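Local structure of p800 reaction center core protein (Heliobacterium modesticaldum, 5V8K) at residues A[259-264]-A[493-498]; A[309-314]-A[403-408]; A[465-470]-A[500-505]. The protein forms, as two identical copies, a photosynthetic reaction centre that binds bacteriochlorophyll g pigments, an iron-sulfur cluster and calcium. All blocks are in the same frame, centred on the assembly; numbering follows the deposited sequence.

Contact 1 of 3, residues A[259-264]-A[493-498]; sequences LVKQAI and QLSPLT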
loop_
_atom_site.group_PDB
_atom_site.type_symbol
_atom_site.label_atom_id
_atom_site.label_comp_id
_atom_site.label_asym_id
_atom_site.label_seq_id
_atom_site.Cartn_x
_atom_site.Cartn_y
_atom_site.Cartn_z
ATOM N N LEU A 259 -7.669 -6.051 27.191
ATOM C CA LEU A 259 -6.790 -7.214 27.144
ATOM C C LEU A 259 -7.489 -8.406 26.513
ATOM O O LEU A 259 -6.841 -9.202 25.831
ATOM C CB LEU A 259 -6.298 -7.593 28.537
ATOM C CG LEU A 259 -5.543 -6.512 29.309
ATOM C CD1 LEU A 259 -5.087 -7.059 30.637
ATOM C CD2 LEU A 259 -4.337 -6.028 28.478
ATOM N N VAL A 260 -8.800 -8.536 26.734
ATOM C CA VAL A 260 -9.541 -9.612 26.093
ATOM C C VAL A 260 -9.394 -9.505 24.571
ATOM O O VAL A 260 -9.160 -10.493 23.872
ATOM C CB VAL A 260 -11.018 -9.585 26.503
ATOM C CG1 VAL A 260 -11.739 -10.796 25.908
ATOM C CG2 VAL A 260 -11.190 -9.559 27.993
ATOM N N LYS A 261 -9.564 -8.305 24.038
ATOM C CA LYS A 261 -9.483 -8.147 22.591
ATOM C C LYS A 261 -8.068 -8.338 22.059
ATOM O O LYS A 261 -7.918 -8.753 20.906
ATOM C CB LYS A 261 -10.067 -6.799 22.187
ATOM C CG LYS A 261 -11.538 -6.795 22.387
ATOM C CD LYS A 261 -12.185 -5.484 22.049
ATOM C CE LYS A 261 -11.875 -4.454 23.047
ATOM N NZ LYS A 261 -12.473 -3.150 22.705
ATOM N N GLN A 262 -7.031 -8.112 22.872
ATOM C CA GLN A 262 -5.679 -8.485 22.446
ATOM C C GLN A 262 -5.549 -9.999 22.329
ATOM O O GLN A 262 -5.001 -10.511 21.342
ATOM C CB GLN A 262 -4.631 -7.939 23.409
ATOM C CG GLN A 262 -4.393 -6.451 23.267
ATOM C CD GLN A 262 -3.628 -5.837 24.456
ATOM O OE1 GLN A 262 -2.781 -6.480 25.068
ATOM N NE2 GLN A 262 -3.906 -4.588 24.747
ATOM N N ALA A 263 -6.094 -10.734 23.292
ATOM C CA ALA A 263 -6.068 -12.187 23.214
ATOM C C ALA A 263 -6.866 -12.689 22.021
ATOM O O ALA A 263 -6.482 -13.663 21.359
ATOM C CB ALA A 263 -6.629 -12.789 24.483
ATOM N N ILE A 264 -7.993 -12.045 21.750
ATOM C CA ILE A 264 -8.850 -12.426 20.633
ATOM C C ILE A 264 -8.108 -12.238 19.319
ATOM O O ILE A 264 -8.110 -13.115 18.453
ATOM C CB ILE A 264 -10.153 -11.609 20.669
ATOM C CG1 ILE A 264 -11.044 -12.149 21.774
ATOM C CG2 ILE A 264 -10.885 -11.664 19.309
ATOM C CD1 ILE A 264 -12.231 -11.301 22.051
ATOM N N GLN A 493 -19.850 -6.064 26.518
ATOM C CA GLN A 493 -18.940 -6.244 27.659
ATOM C C GLN A 493 -17.506 -5.809 27.347
ATOM O O GLN A 493 -16.774 -5.379 28.247
ATOM C CB GLN A 493 -18.897 -7.709 28.085
ATOM C CG GLN A 493 -20.124 -8.200 28.760
ATOM C CD GLN A 493 -20.255 -7.612 30.149
ATOM O OE1 GLN A 493 -19.464 -7.924 31.048
ATOM N NE2 GLN A 493 -21.227 -6.724 30.327
ATOM N N LEU A 494 -17.078 -5.953 26.100
ATOM C CA LEU A 494 -15.704 -5.658 25.699
ATOM C C LEU A 494 -15.540 -4.335 24.962
ATOM O O LEU A 494 -14.467 -3.723 25.048
ATOM C CB LEU A 494 -15.172 -6.783 24.804
ATOM C CG LEU A 494 -15.429 -8.230 25.205
ATOM C CD1 LEU A 494 -14.733 -9.082 24.163
ATOM C CD2 LEU A 494 -14.854 -8.507 26.563
ATOM N N SER A 495 -16.571 -3.892 24.224
ATOM C CA SER A 495 -16.475 -2.735 23.354
ATOM C C SER A 495 -17.800 -1.974 23.353
ATOM O O SER A 495 -18.857 -2.597 23.185
ATOM C CB SER A 495 -16.130 -3.143 21.914
ATOM O OG SER A 495 -14.958 -3.925 21.853
ATOM N N PRO A 496 -17.788 -0.662 23.542
ATOM C CA PRO A 496 -18.952 0.139 23.161
ATOM C C PRO A 496 -19.119 0.157 21.651
ATOM O O PRO A 496 -18.143 0.160 20.892
ATOM C CB PRO A 496 -18.611 1.542 23.671
ATOM C CG PRO A 496 -17.238 1.496 24.112
ATOM C CD PRO A 496 -16.618 0.185 23.767
ATOM N N LEU A 497 -20.368 0.180 21.210
ATOM C CA LEU A 497 -20.630 0.404 19.793
ATOM C C LEU A 497 -20.469 1.894 19.493
ATOM O O LEU A 497 -21.272 2.708 19.938
ATOM C CB LEU A 497 -22.024 -0.096 19.423
ATOM C CG LEU A 497 -22.362 0.073 17.950
ATOM C CD1 LEU A 497 -21.503 -0.821 17.113
ATOM C CD2 LEU A 497 -23.809 -0.270 17.742
ATOM N N THR A 498 -19.419 2.263 18.775
ATOM C CA THR A 498 -19.261 3.628 18.318
ATOM C C THR A 498 -20.090 3.860 17.035
ATOM O O THR A 498 -20.578 2.938 16.395
ATOM C CB THR A 498 -17.785 3.961 18.043
ATOM O OG1 THR A 498 -17.370 3.353 16.811
ATOM C CG2 THR A 498 -16.834 3.503 19.185
#

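Contact 2 of 3, residues A[309-314]-A[403-408]; sequences YDHEFQ and SKVSPW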
loop_
_atom_site.group_PDB
_atom_site.type_symbol
_atom_site.label_atom_id
_atom_site.label_comp_id
_atom_site.label_asym_id
_atom_site.label_seq_id
_atom_site.Cartn_x
_atom_site.Cartn_y
_atom_site.Cartn_z
ATOM N N TYR A 309 -7.588 -34.507 -11.528
ATOM C CA TYR A 309 -7.420 -34.559 -12.972
ATOM C C TYR A 309 -8.674 -34.182 -13.742
ATOM O O TYR A 309 -8.627 -34.148 -14.974
ATOM C CB TYR A 309 -6.974 -35.968 -13.419
ATOM C CG TYR A 309 -5.543 -36.274 -13.042
ATOM C CD1 TYR A 309 -4.496 -35.901 -13.867
ATOM C CD2 TYR A 309 -5.238 -36.934 -11.855
ATOM C CE1 TYR A 309 -3.173 -36.177 -13.526
ATOM C CE2 TYR A 309 -3.926 -37.216 -11.505
ATOM C CZ TYR A 309 -2.898 -36.828 -12.342
ATOM O OH TYR A 309 -1.592 -37.103 -12.002
ATOM N N ASP A 310 -9.793 -33.915 -13.081
ATOM C CA ASP A 310 -11.060 -33.757 -13.780
ATOM C C ASP A 310 -11.380 -32.271 -13.925
ATOM O O ASP A 310 -11.768 -31.621 -12.956
ATOM C CB ASP A 310 -12.149 -34.517 -13.033
ATOM C CG ASP A 310 -13.534 -34.229 -13.557
ATOM O OD1 ASP A 310 -13.693 -33.330 -14.401
ATOM O OD2 ASP A 310 -14.478 -34.903 -13.104
ATOM N N HIS A 311 -11.246 -31.750 -15.151
ATOM C CA HIS A 311 -11.373 -30.311 -15.370
ATOM C C HIS A 311 -12.794 -29.818 -15.179
ATOM O O HIS A 311 -12.991 -28.665 -14.773
ATOM C CB HIS A 311 -10.908 -29.914 -16.759
ATOM C CG HIS A 311 -9.458 -30.179 -17.017
ATOM N ND1 HIS A 311 -8.493 -30.107 -16.035
ATOM C CD2 HIS A 311 -8.810 -30.495 -18.162
ATOM C CE1 HIS A 311 -7.314 -30.396 -16.565
ATOM N NE2 HIS A 311 -7.482 -30.625 -17.854
ATOM N N GLU A 312 -13.799 -30.651 -15.414
ATOM C CA GLU A 312 -15.148 -30.174 -15.160
ATOM C C GLU A 312 -15.422 -30.084 -13.656
ATOM O O GLU A 312 -16.062 -29.139 -13.203
ATOM C CB GLU A 312 -16.168 -31.053 -15.868
ATOM C CG GLU A 312 -17.243 -30.239 -16.657
ATOM C CD GLU A 312 -16.686 -29.342 -17.830
ATOM O OE1 GLU A 312 -15.505 -29.517 -18.250
ATOM O OE2 GLU A 312 -17.447 -28.461 -18.338
ATOM N N PHE A 313 -14.939 -31.046 -12.862
ATOM C CA PHE A 313 -15.069 -30.913 -11.418
ATOM C C PHE A 313 -14.354 -29.661 -10.912
ATOM O O PHE A 313 -14.907 -28.911 -10.114
ATOM C CB PHE A 313 -14.527 -32.150 -10.691
ATOM C CG PHE A 313 -14.427 -31.945 -9.217
ATOM C CD1 PHE A 313 -13.286 -31.368 -8.676
ATOM C CD2 PHE A 313 -15.480 -32.262 -8.376
ATOM C CE1 PHE A 313 -13.178 -31.121 -7.307
ATOM C CE2 PHE A 313 -15.389 -32.024 -7.001
ATOM C CZ PHE A 313 -14.227 -31.458 -6.469
ATOM N N GLN A 314 -13.150 -29.397 -11.410
ATOM C CA GLN A 314 -12.370 -28.254 -10.965
ATOM C C GLN A 314 -13.095 -26.930 -11.190
ATOM O O GLN A 314 -13.093 -26.042 -10.314
ATOM C CB GLN A 314 -11.033 -28.266 -11.691
ATOM C CG GLN A 314 -10.126 -29.371 -11.225
ATOM C CD GLN A 314 -8.916 -29.510 -12.107
ATOM O OE1 GLN A 314 -8.991 -29.320 -13.340
ATOM N NE2 GLN A 314 -7.791 -29.843 -11.497
ATOM N N SER A 403 -3.022 -28.195 -8.312
ATOM C CA SER A 403 -1.575 -28.087 -8.172
ATOM C C SER A 403 -0.804 -29.103 -9.006
ATOM O O SER A 403 0.406 -28.962 -9.167
ATOM C CB SER A 403 -1.189 -28.206 -6.692
ATOM O OG SER A 403 -1.509 -26.990 -6.023
ATOM N N LYS A 404 -1.483 -30.068 -9.607
ATOM C CA LYS A 404 -0.869 -30.977 -10.560
ATOM C C LYS A 404 -1.287 -30.649 -11.993
ATOM O O LYS A 404 -0.436 -30.382 -12.848
ATOM C CB LYS A 404 -1.257 -32.405 -10.198
ATOM C CG LYS A 404 -0.715 -33.464 -11.141
ATOM C CD LYS A 404 0.759 -33.639 -10.969
ATOM C CE LYS A 404 1.189 -34.994 -11.545
ATOM N NZ LYS A 404 2.620 -35.208 -11.284
ATOM N N VAL A 405 -2.589 -30.690 -12.281
ATOM C CA VAL A 405 -3.096 -30.238 -13.566
ATOM C C VAL A 405 -4.305 -29.350 -13.320
ATOM O O VAL A 405 -4.925 -29.366 -12.251
ATOM C CB VAL A 405 -3.444 -31.400 -14.524
ATOM C CG1 VAL A 405 -2.230 -32.265 -14.801
ATOM C CG2 VAL A 405 -4.549 -32.256 -13.964
ATOM N N SER A 406 -4.586 -28.506 -14.299
ATOM C CA SER A 406 -5.714 -27.599 -14.237
ATOM C C SER A 406 -6.193 -27.343 -15.644
ATOM O O SER A 406 -5.521 -27.730 -16.624
ATOM C CB SER A 406 -5.337 -26.283 -13.546
ATOM O OG SER A 406 -4.535 -25.507 -14.410
ATOM N N PRO A 407 -7.353 -26.725 -15.823
ATOM C CA PRO A 407 -7.772 -26.364 -17.178
ATOM C C PRO A 407 -6.748 -25.475 -17.863
ATOM O O PRO A 407 -6.598 -25.553 -19.086
ATOM C CB PRO A 407 -9.114 -25.656 -16.962
ATOM C CG PRO A 407 -9.570 -26.088 -15.605
ATOM C CD PRO A 407 -8.378 -26.392 -14.811
ATOM N N TRP A 408 -5.998 -24.678 -17.096
ATOM C CA TRP A 408 -4.998 -23.795 -17.683
ATOM C C TRP A 408 -3.811 -24.583 -18.246
ATOM O O TRP A 408 -3.385 -24.337 -19.381
ATOM C CB TRP A 408 -4.558 -22.758 -16.641
ATOM C CG TRP A 408 -3.650 -21.735 -17.176
ATOM C CD1 TRP A 408 -3.992 -20.519 -17.726
ATOM C CD2 TRP A 408 -2.229 -21.824 -17.237
ATOM N NE1 TRP A 408 -2.852 -19.852 -18.127
ATOM C CE2 TRP A 408 -1.761 -20.631 -17.834
ATOM C CE3 TRP A 408 -1.296 -22.809 -16.854
ATOM C CZ2 TRP A 408 -0.414 -20.405 -18.075
ATOM C CZ3 TRP A 408 0.051 -22.580 -17.087
ATOM C CH2 TRP A 408 0.480 -21.394 -17.703
#

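Contact 3 of 3, residues A[465-470]-A[500-505]; sequences GSFVAV and MGYFSY. With GBF (Bacteriochlorophyll g), chain D.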
loop_
_atom_site.group_PDB
_atom_site.type_symbol
_atom_site.label_atom_id
_atom_site.label_comp_id
_atom_site.label_asym_id
_atom_site.label_seq_id
_atom_site.Cartn_x
_atom_site.Cartn_y
_atom_site.Cartn_z
ATOM N N GLY A 465 -21.978 -0.451 9.391
ATOM C CA GLY A 465 -22.920 -0.072 8.359
ATOM C C GLY A 465 -22.368 0.851 7.296
ATOM O O GLY A 465 -23.019 1.035 6.262
ATOM N N SER A 466 -21.155 1.358 7.494
ATOM C CA SER A 466 -20.603 2.458 6.724
ATOM C C SER A 466 -19.098 2.435 6.948
ATOM O O SER A 466 -18.633 1.941 7.972
ATOM C CB SER A 466 -21.236 3.799 7.156
ATOM O OG SER A 466 -20.630 4.899 6.490
ATOM N N PHE A 467 -18.334 2.984 5.990
ATOM C CA PHE A 467 -16.898 3.085 6.183
ATOM C C PHE A 467 -16.518 4.337 6.987
ATOM O O PHE A 467 -15.390 4.413 7.502
ATOM C CB PHE A 467 -16.132 3.089 4.829
ATOM C CG PHE A 467 -16.382 1.896 3.959
ATOM C CD1 PHE A 467 -16.496 0.635 4.501
ATOM C CD2 PHE A 467 -16.525 2.052 2.583
ATOM C CE1 PHE A 467 -16.725 -0.457 3.701
ATOM C CE2 PHE A 467 -16.751 0.968 1.771
ATOM C CZ PHE A 467 -16.860 -0.299 2.334
ATOM N N VAL A 468 -17.408 5.320 7.096
ATOM C CA VAL A 468 -17.165 6.532 7.875
ATOM C C VAL A 468 -18.168 6.629 9.009
ATOM O O VAL A 468 -19.045 5.766 9.140
ATOM C CB VAL A 468 -17.217 7.793 6.998
ATOM C CG1 VAL A 468 -16.134 7.728 5.952
ATOM C CG2 VAL A 468 -18.541 7.922 6.334
ATOM N N ALA A 469 -18.035 7.666 9.841
ATOM C CA ALA A 469 -18.967 7.901 10.937
ATOM C C ALA A 469 -20.352 8.250 10.424
ATOM O O ALA A 469 -20.505 8.942 9.416
ATOM C CB ALA A 469 -18.485 9.033 11.862
ATOM N N VAL A 470 -21.359 7.744 11.144
ATOM C CA VAL A 470 -22.757 8.014 10.856
ATOM C C VAL A 470 -23.026 9.508 10.919
ATOM O O VAL A 470 -22.709 10.169 11.915
ATOM C CB VAL A 470 -23.643 7.275 11.866
ATOM C CG1 VAL A 470 -25.088 7.587 11.621
ATOM C CG2 VAL A 470 -23.424 5.776 11.808
ATOM N N MET A 500 -18.596 5.101 14.473
ATOM C CA MET A 500 -17.468 5.318 13.561
ATOM C C MET A 500 -17.230 4.103 12.678
ATOM O O MET A 500 -16.859 3.034 13.168
ATOM C CB MET A 500 -16.182 5.645 14.320
ATOM C CG MET A 500 -16.251 6.916 15.178
ATOM S SD MET A 500 -14.647 7.282 15.942
ATOM C CE MET A 500 -14.525 5.954 17.123
ATOM N N GLY A 501 -17.439 4.278 11.370
ATOM C CA GLY A 501 -16.888 3.358 10.400
ATOM C C GLY A 501 -15.362 3.351 10.461
ATOM O O GLY A 501 -14.725 4.229 11.044
ATOM N N TYR A 502 -14.777 2.326 9.847
ATOM C CA TYR A 502 -13.373 2.008 10.111
ATOM C C TYR A 502 -12.441 3.178 9.789
ATOM O O TYR A 502 -11.408 3.366 10.451
ATOM C CB TYR A 502 -12.962 0.765 9.325
ATOM C CG TYR A 502 -12.529 0.992 7.898
ATOM C CD1 TYR A 502 -11.213 1.237 7.591
ATOM C CD2 TYR A 502 -13.447 0.923 6.845
ATOM C CE1 TYR A 502 -10.807 1.443 6.297
ATOM C CE2 TYR A 502 -13.043 1.125 5.532
ATOM C CZ TYR A 502 -11.725 1.383 5.269
ATOM O OH TYR A 502 -11.318 1.574 3.960
ATOM N N PHE A 503 -12.758 3.943 8.756
ATOM C CA PHE A 503 -11.904 5.065 8.368
ATOM C C PHE A 503 -11.914 6.162 9.444
ATOM O O PHE A 503 -10.861 6.692 9.818
ATOM C CB PHE A 503 -12.360 5.553 6.994
ATOM C CG PHE A 503 -11.571 6.683 6.406
ATOM C CD1 PHE A 503 -11.863 7.981 6.752
ATOM C CD2 PHE A 503 -10.623 6.455 5.404
ATOM C CE1 PHE A 503 -11.172 9.027 6.202
ATOM C CE2 PHE A 503 -9.912 7.540 4.824
ATOM C CZ PHE A 503 -10.194 8.813 5.235
ATOM N N SER A 504 -13.094 6.481 9.980
ATOM C CA SER A 504 -13.204 7.459 11.049
ATOM C C SER A 504 -12.593 6.914 12.338
ATOM O O SER A 504 -11.963 7.650 13.094
ATOM C CB SER A 504 -14.673 7.819 11.257
ATOM O OG SER A 504 -15.219 8.435 10.106
ATOM N N TYR A 505 -12.772 5.616 12.578
ATOM C CA TYR A 505 -12.216 4.967 13.752
ATOM C C TYR A 505 -10.694 4.976 13.699
ATOM O O TYR A 505 -10.028 5.147 14.730
ATOM C CB TYR A 505 -12.798 3.549 13.871
ATOM C CG TYR A 505 -11.995 2.466 14.569
ATOM C CD1 TYR A 505 -11.038 1.758 13.878
ATOM C CD2 TYR A 505 -12.273 2.075 15.865
ATOM C CE1 TYR A 505 -10.331 0.727 14.460
ATOM C CE2 TYR A 505 -11.577 1.068 16.468
ATOM C CZ TYR A 505 -10.593 0.381 15.767
ATOM O OH TYR A 505 -9.858 -0.655 16.344
HETATM MG MG GBF D . -8.913 -4.073 0.257
HETATM C CHA GBF D . -8.517 -0.603 0.606
HETATM C CHB GBF D . -12.134 -3.558 -0.283
HETATM C CHC GBF D . -8.946 -7.291 -1.005
HETATM C CHD GBF D . -5.378 -4.358 0.419
HETATM N NA GBF D . -10.113 -2.466 0.284
HETATM C C1A GBF D . -9.900 -1.157 0.611
HETATM C C2A GBF D . -11.073 -0.201 0.752
HETATM C C3A GBF D . -12.208 -1.178 0.426
HETATM C C4A GBF D . -11.436 -2.493 0.158
HETATM C CMA GBF D . -13.129 -1.274 1.624
HETATM C CAA GBF D . -11.187 1.058 -0.122
HETATM C CBA GBF D . -12.304 1.955 0.409
HETATM C CGA GBF D . -13.509 1.867 -0.525
HETATM O O1A GBF D . -13.535 1.199 -1.561
HETATM O O2A GBF D . -14.617 2.722 -0.209
HETATM N NB GBF D . -10.340 -5.222 -0.601
HETATM C C1B GBF D . -11.650 -4.919 -0.638
HETATM C C2B GBF D . -12.369 -6.031 -1.122
HETATM C C3B GBF D . -11.436 -7.046 -1.318
HETATM C C4B GBF D . -10.191 -6.506 -0.950
HETATM C CMB GBF D . -13.848 -6.076 -1.312
HETATM C CAB GBF D . -11.641 -8.442 -1.735
HETATM C CBB GBF D . -12.751 -9.085 -1.787
HETATM N NC GBF D . -7.475 -5.448 -0.313
HETATM C C1C GBF D . -7.652 -6.727 -0.624
HETATM C C2C GBF D . -6.593 -7.800 -0.671
HETATM C C3C GBF D . -5.623 -6.789 -0.203
HETATM C C4C GBF D . -6.143 -5.518 -0.004
HETATM C CMC GBF D . -6.878 -8.976 0.229
HETATM C CAC GBF D . -4.199 -7.078 0.055
HETATM C CBC GBF D . -3.485 -8.429 -0.165
HETATM N ND GBF D . -7.323 -2.922 0.526
HETATM C C1D GBF D . -6.015 -3.041 0.512
HETATM C C2D GBF D . -5.059 -1.783 0.499
HETATM C C3D GBF D . -6.188 -0.961 0.569
HETATM C C4D GBF D . -7.472 -1.559 0.590
HETATM C CMD GBF D . -3.574 -1.669 0.471
HETATM C CAD GBF D . -6.445 0.468 0.784
HETATM O OBD GBF D . -5.697 1.500 0.585
HETATM C CBD GBF D . -7.925 0.737 0.790
HETATM C CGD GBF D . -8.290 1.460 2.069
HETATM O O1D GBF D . -8.798 0.947 3.065
HETATM O O2D GBF D . -7.949 2.862 2.157
HETATM C CED GBF D . -8.093 3.530 3.399
HETATM C C1 GBF D . -15.755 2.762 -1.057
HETATM C C2 GBF D . -15.482 3.627 -2.243
HETATM C C3 GBF D . -15.981 4.869 -2.317
HETATM C C4 GBF D . -16.765 5.428 -1.163
HETATM C C5 GBF D . -15.705 5.713 -3.528
HETATM C C6 GBF D . -16.956 5.973 -4.382
HETATM C C7 GBF D . -17.384 4.693 -5.080
HETATM C C8 GBF D . -17.670 4.600 -6.388
HETATM C C9 GBF D . -17.537 5.750 -7.313
HETATM C C10 GBF D . -18.052 3.269 -6.973
HETATM C C11 GBF D . -16.765 2.466 -7.019
HETATM C C12 GBF D . -15.908 3.064 -8.092
HETATM C C13 GBF D . -14.597 3.262 -7.953
HETATM C C14 GBF D . -13.884 3.842 -9.113
HETATM C C15 GBF D . -13.849 2.960 -6.715
HETATM O O HOH W 1 -16.514 0.271 8.863
HETATM O O HOH W 2 -9.267 -4.877 2.684
#

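Contact 1 of 3, residues A[259-264]-A[493-498]
Lys261 and Val260 bring helix 258-291 against Leu494 and Ser495, with a CA to CA distance of 7.3 Å between Val260 and Leu494 at the nearest backbone point. In the lysine, CB and CG make no close approach to 493-498. CD is the first atom to arrive, 3.2 Å from Ser495 OG. At chi3 the chain bends (-72°), which sets CE near both Ser495 OG and Leu494 O, the latter at 3.4 Å. NZ then donates to two oxygens at once: Ser495 OG at 2.7 Å and Leu494 O at 3.1 Å. The carbonyl receives this donor from above its plane, 47° out of it. The segment 259-264 belongs to the first turns of a helix, predicted to cross the membrane, in the family of photosystem I PsaA/PsaB, and 493-498 is part of the loop between helices 475-488 and 502-513. NZ also forms a salt bridge with Asp460, a calcium ligand, and a hydrogen bond with Asn255. Four oxygens thus surround the buried ammonium, one more than its three N-H can each serve. Ser495 OG is bonded in addition to Ile459 O. An apolar patch adjoins the polar end. Leu494 crosses Val260 at about a right angle, with its CD1 3.9 Å from Val260 CG1. The same CD1 meets Ile264 CD1 tip to tip at 4.0 Å, and Ile264 itself leans on Val219, Met222 and Ile223 of helix 200-224.

Contact 2 of 3, residues A[309-314]-A[403-408]
His311 and Gln314 pack tightly against the turn Val405 to Pro407. Pro407 CA sits over the middle of the imidazole, 4.0 Å from its centroid and only 11° off the ring normal, which meets the definition of a CH-pi contact. Tyr309 O lies above the opposite face, nearer the rim. His311 CE1 comes within 3.2 Å of Ser406 O. Gln314 ties the two segments together: its NE2 donates to Val405 O at 3.0 Å, from 37° out of the carbonyl plane, and bonds Phe401 O as well. Its OE1 takes the proton of His311 ND1 at 2.9 Å in an almost straight bond (176°) lying in the ring plane, and touches Pro407 CD at 3.3 Å.

The other end is looser and faces solvent. The side chains of the exposed Tyr309 and of Val405 cross at about a right angle, Tyr309 CD1 to Val405 CG2 3.6 Å, and Tyr309 OH only brushes Lys404 CE at 3.5 Å.

Both segments lead into helices with N-caps, Asp310 and Ser406; the Ser406 cap to Trp408 N is weak, and its OG also bonds Glu548 of the second subunit. With ND1 donating to Gln314 OE1 and NE2 bonded to Thr410 OG1, the His311 ring is held at both nitrogens. This fixes the orientation of the Gln314 amide, its oxygen toward the imidazole and its nitrogen toward the two carbonyls.

Contact 3 of 3, residues A[465-470]-A[500-505]
Tyr502 OH, with the Phe467 side chain beside it, donates to the ester carbonyl oxygen O1D of a bacteriochlorophyll g at 2.7 Å, the shortest among the bonds between the two segments and the pigment. The side chains of Phe467 and Tyr502 lie side by side, pointing the same way, but their rings are oblique, with planes at 72° and centroids 5.7 Å apart. Phe467 CD1 meets Tyr502 CE2 at 3.6 Å, at the edge of the tyrosine ring. Phe467 also touches the pigment itself: CE2 lies 3.4 Å from its O2A, and the methyl CMA sits over one face of the ring. Backbone bonds join the segments next to this pair. Phe467 O accepts from Phe503 N at 3.0 Å, with the donor nearly along the C=O axis (167°), and a weak bond runs from Gly501 N to Val468 O. Ser504 OG receives Ala469 N at 2.9 Å. Gly501, the N-cap residue of helix 502-513, has its CA 3.3 Å from Ser466 O in a CA-H...O contact; a CB on Gly501 would fall 2.3 Å from Phe467 C, a clash, so the position has no room for a side chain. A water bridges Ser466 O to Tyr502 N. Both Phe467 and Tyr502 belong to the pocket of a bacteriochlorophyll g'. The loop 465-470 rests on helix 311-344, where Ser466 OG bonds Asp343 and Phe467 packs on Ala336 and Thr337; Tyr502 meets Phe457 of helix 449-459, and Phe514 of the second subunit packs against Val468 and Ser504.

In the fold
Contacts 1 and 3 are neighbours, with centres about 17 Å apart: 493-498 runs almost directly into 500-505, and the segments of the two contacts alternate along the chain. Asp460 links them chemically, since this calcium ligand pairs with Lys261 through one oxygen and with Tyr505 through the other. The side chain of Lys261 comes to about 5 Å from the calcium ion. Contact 2 stands apart, its centre about 44 Å from that of contact 1 and 42 Å from that of contact 3, yet helix 311-344 starts at contact 2 and runs past contact 3, where loop 465-470 packs on it. Contacts 2 and 3 both touch the second subunit; Phe467 and Tyr502 of contact 3 belong to a bacteriochlorophyll g' pocket.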